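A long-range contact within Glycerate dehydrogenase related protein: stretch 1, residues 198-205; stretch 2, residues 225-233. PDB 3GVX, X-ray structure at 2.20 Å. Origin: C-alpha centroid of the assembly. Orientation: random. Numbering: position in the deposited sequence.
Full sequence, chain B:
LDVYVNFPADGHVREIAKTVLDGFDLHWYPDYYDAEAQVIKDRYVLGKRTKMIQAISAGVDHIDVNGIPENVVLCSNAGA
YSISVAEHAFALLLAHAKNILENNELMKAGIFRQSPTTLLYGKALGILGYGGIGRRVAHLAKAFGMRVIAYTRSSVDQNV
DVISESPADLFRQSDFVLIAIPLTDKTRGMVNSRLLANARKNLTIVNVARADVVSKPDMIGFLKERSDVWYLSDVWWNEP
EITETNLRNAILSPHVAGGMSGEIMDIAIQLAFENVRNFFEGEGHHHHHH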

# COMPACT_ATOMS: atom_id res chain seq x y z
N ASN B 198 -1.90 -13.63 23.25
CA ASN B 198 -1.13 -14.35 22.24
C ASN B 198 -0.27 -13.42 21.38
O ASN B 198 0.59 -13.88 20.64
CB ASN B 198 -2.06 -15.13 21.31
CG ASN B 198 -2.78 -16.26 22.02
OD1 ASN B 198 -2.30 -17.39 22.07
ND2 ASN B 198 -3.95 -15.95 22.57
N ALA B 199 -0.49 -12.12 21.50
CA ALA B 199 0.24 -11.14 20.69
C ALA B 199 1.75 -11.20 20.74
O ALA B 199 2.38 -11.15 21.80
CB ALA B 199 -0.23 -9.73 21.00
N ARG B 200 2.34 -11.33 19.56
CA ARG B 200 3.79 -11.34 19.43
C ARG B 200 4.20 -9.96 19.83
O ARG B 200 3.39 -9.04 19.87
CB ARG B 200 4.22 -11.48 17.98
CG ARG B 200 3.88 -12.75 17.38
CD ARG B 200 4.51 -12.84 16.04
NE ARG B 200 4.52 -14.23 15.65
CZ ARG B 200 5.06 -14.70 14.54
NH1 ARG B 200 5.66 -13.87 13.70
NH2 ARG B 200 5.01 -15.99 14.29
N LYS B 201 5.50 -9.81 20.06
CA LYS B 201 6.05 -8.53 20.43
C LYS B 201 5.88 -7.57 19.24
O LYS B 201 6.15 -7.93 18.10
CB LYS B 201 7.52 -8.69 20.79
CG LYS B 201 7.93 -7.98 22.08
CD LYS B 201 7.14 -8.49 23.31
CE LYS B 201 7.62 -7.84 24.60
NZ LYS B 201 6.59 -7.01 25.26
N ASN B 202 5.41 -6.36 19.53
CA ASN B 202 5.20 -5.32 18.52
C ASN B 202 4.05 -5.53 17.56
O ASN B 202 4.02 -4.96 16.47
CB ASN B 202 6.48 -5.09 17.72
CG ASN B 202 7.62 -4.63 18.59
OD1 ASN B 202 7.45 -3.77 19.46
ND2 ASN B 202 8.79 -5.19 18.35
N LEU B 203 3.10 -6.36 17.97
CA LEU B 203 1.95 -6.65 17.14
C LEU B 203 1.17 -5.38 16.87
O LEU B 203 1.04 -4.53 17.75
CB LEU B 203 1.04 -7.66 17.83
CG LEU B 203 -0.33 -7.77 17.16
CD1 LEU B 203 -0.22 -8.53 15.82
CD2 LEU B 203 -1.30 -8.45 18.12
N THR B 204 0.68 -5.26 15.65
CA THR B 204 -0.14 -4.12 15.25
C THR B 204 -1.48 -4.70 14.86
O THR B 204 -1.58 -5.62 14.04
CB THR B 204 0.45 -3.37 14.05
OG1 THR B 204 1.75 -2.89 14.39
CG2 THR B 204 -0.44 -2.19 13.67
N ILE B 205 -2.52 -4.16 15.47
CA ILE B 205 -3.85 -4.63 15.20
C ILE B 205 -4.62 -3.58 14.43
O ILE B 205 -4.62 -2.40 14.77
CB ILE B 205 -4.57 -4.98 16.49
CG1 ILE B 205 -3.71 -5.98 17.26
CG2 ILE B 205 -5.97 -5.50 16.18
CD1 ILE B 205 -4.40 -6.75 18.35
N GLU B 225 -0.73 -2.41 29.49
CA GLU B 225 0.21 -3.45 29.89
C GLU B 225 1.27 -3.61 28.87
O GLU B 225 2.47 -3.47 29.11
CB GLU B 225 -0.47 -4.79 29.95
CG GLU B 225 -1.41 -5.02 31.05
CD GLU B 225 -1.96 -6.41 30.94
OE1 GLU B 225 -1.24 -7.27 30.36
OE2 GLU B 225 -3.09 -6.66 31.41
N ARG B 226 0.75 -4.00 27.73
CA ARG B 226 1.50 -4.27 26.54
C ARG B 226 1.68 -3.04 25.63
O ARG B 226 1.11 -2.98 24.54
CB ARG B 226 0.79 -5.36 25.77
CG ARG B 226 1.61 -5.80 24.65
CD ARG B 226 2.82 -6.43 25.25
NE ARG B 226 2.65 -7.85 25.10
CZ ARG B 226 2.88 -8.46 23.96
NH1 ARG B 226 3.30 -7.76 22.92
NH2 ARG B 226 2.62 -9.75 23.84
N SER B 227 2.48 -2.08 26.08
CA SER B 227 2.73 -0.84 25.35
C SER B 227 3.40 -0.92 23.97
O SER B 227 3.52 0.11 23.31
CB SER B 227 3.53 0.12 26.23
OG SER B 227 4.88 -0.29 26.35
N ASP B 228 3.85 -2.09 23.55
CA ASP B 228 4.50 -2.24 22.23
C ASP B 228 3.43 -2.52 21.19
O ASP B 228 3.65 -2.39 19.99
CB ASP B 228 5.48 -3.40 22.26
CG ASP B 228 4.84 -4.67 22.78
OD1 ASP B 228 4.29 -4.63 23.90
OD2 ASP B 228 4.87 -5.70 22.09
N VAL B 229 2.26 -2.92 21.66
CA VAL B 229 1.14 -3.24 20.78
C VAL B 229 0.34 -2.01 20.43
O VAL B 229 0.06 -1.16 21.28
CB VAL B 229 0.21 -4.29 21.42
CG1 VAL B 229 -1.00 -4.54 20.53
CG2 VAL B 229 0.98 -5.59 21.67
N TRP B 230 -0.01 -1.90 19.16
CA TRP B 230 -0.79 -0.77 18.70
C TRP B 230 -2.13 -1.24 18.21
O TRP B 230 -2.28 -2.37 17.77
CB TRP B 230 -0.06 0.02 17.61
CG TRP B 230 0.93 0.96 18.16
CD1 TRP B 230 2.00 0.64 18.94
CD2 TRP B 230 0.93 2.39 18.04
NE1 TRP B 230 2.68 1.77 19.30
CE2 TRP B 230 2.06 2.86 18.75
CE3 TRP B 230 0.11 3.31 17.38
CZ2 TRP B 230 2.37 4.22 18.84
CZ3 TRP B 230 0.43 4.67 17.46
CH2 TRP B 230 1.56 5.11 18.18
N TYR B 231 -3.09 -0.35 18.29
CA TYR B 231 -4.42 -0.66 17.84
C TYR B 231 -4.84 0.42 16.88
O TYR B 231 -5.01 1.57 17.27
CB TYR B 231 -5.37 -0.71 19.04
CG TYR B 231 -6.79 -1.07 18.68
CD1 TYR B 231 -7.09 -2.26 18.04
CD2 TYR B 231 -7.85 -0.21 18.99
CE1 TYR B 231 -8.40 -2.60 17.71
CE2 TYR B 231 -9.17 -0.54 18.68
CZ TYR B 231 -9.44 -1.74 18.04
OH TYR B 231 -10.74 -2.08 17.76
N LEU B 232 -4.98 0.07 15.62
CA LEU B 232 -5.39 1.03 14.61
C LEU B 232 -6.81 0.68 14.22
O LEU B 232 -7.08 -0.43 13.77
CB LEU B 232 -4.48 0.95 13.40
CG LEU B 232 -3.01 0.79 13.77
CD1 LEU B 232 -2.22 0.62 12.49
CD2 LEU B 232 -2.51 1.98 14.61
N SER B 233 -7.72 1.62 14.40
CA SER B 233 -9.09 1.30 14.07
C SER B 233 -9.87 2.37 13.35
O SER B 233 -9.68 3.57 13.54
CB SER B 233 -9.83 0.87 15.33
OG SER B 233 -11.04 0.23 15.00

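A loop that leads into a parallel β-strand carries backbone groups that the sheet's own ladder does not pair, and side chains from the neighbouring segment can bond them. This contact in a glycerate dehydrogenase related protein is a compact example: the side chains of Arg 226 and Asp 228 bind the loop that precedes the strand at Thr 204, and backbone pairing takes over as the strands start.

The first anchor is at Ala 199, whose carbonyl O accepts a very short hydrogen bond of 2.5 Å from Arg 226 NH2. The neighbouring carbonyl, Arg 200 O, receives a weak one from Arg 226 NH1 at 3.3 Å, so one guanidinium reads two successive carbonyls along its edge. Arg 200 also opens a type II turn that ends at Leu 203. Within that turn Lys 201 lays its CD over a face of the guanidinium. Lys 201 NZ lies 4.0 Å from Arg 226 NE, and the carboxylate of Asp 228 supplies opposite charge to both: its OD2 forms a salt bridge with Arg 226 NH1 at 2.7 Å, and a looser salt bridge joins it to Lys 201. The same Asp 228 OD2 accepts a nearly linear hydrogen bond from Asn 202 N, also at 2.7 Å, and so fixes the turn to the second stretch.

From Leu 203 onward the backbone dominates. Leu 203 O accepts from Trp 230 N at 3.2 Å, while Leu 203 CB lies 4.4 Å from Val 229 CG2. Thr 204 pairs with Trp 230 in parallel register, and Thr 204 CG2 packs against Leu 232 CD1 at 3.5 Å. Ile 205 N donates to Trp 230 O at 2.9 Å, and Ile 205 O accepts from Leu 232 N at 2.6 Å. These bonds straddle Tyr 231, its register partner. On their shared sheet face, Ile 205 CG2 meets the ring edge at Tyr 231 CD1, 3.9 Å away.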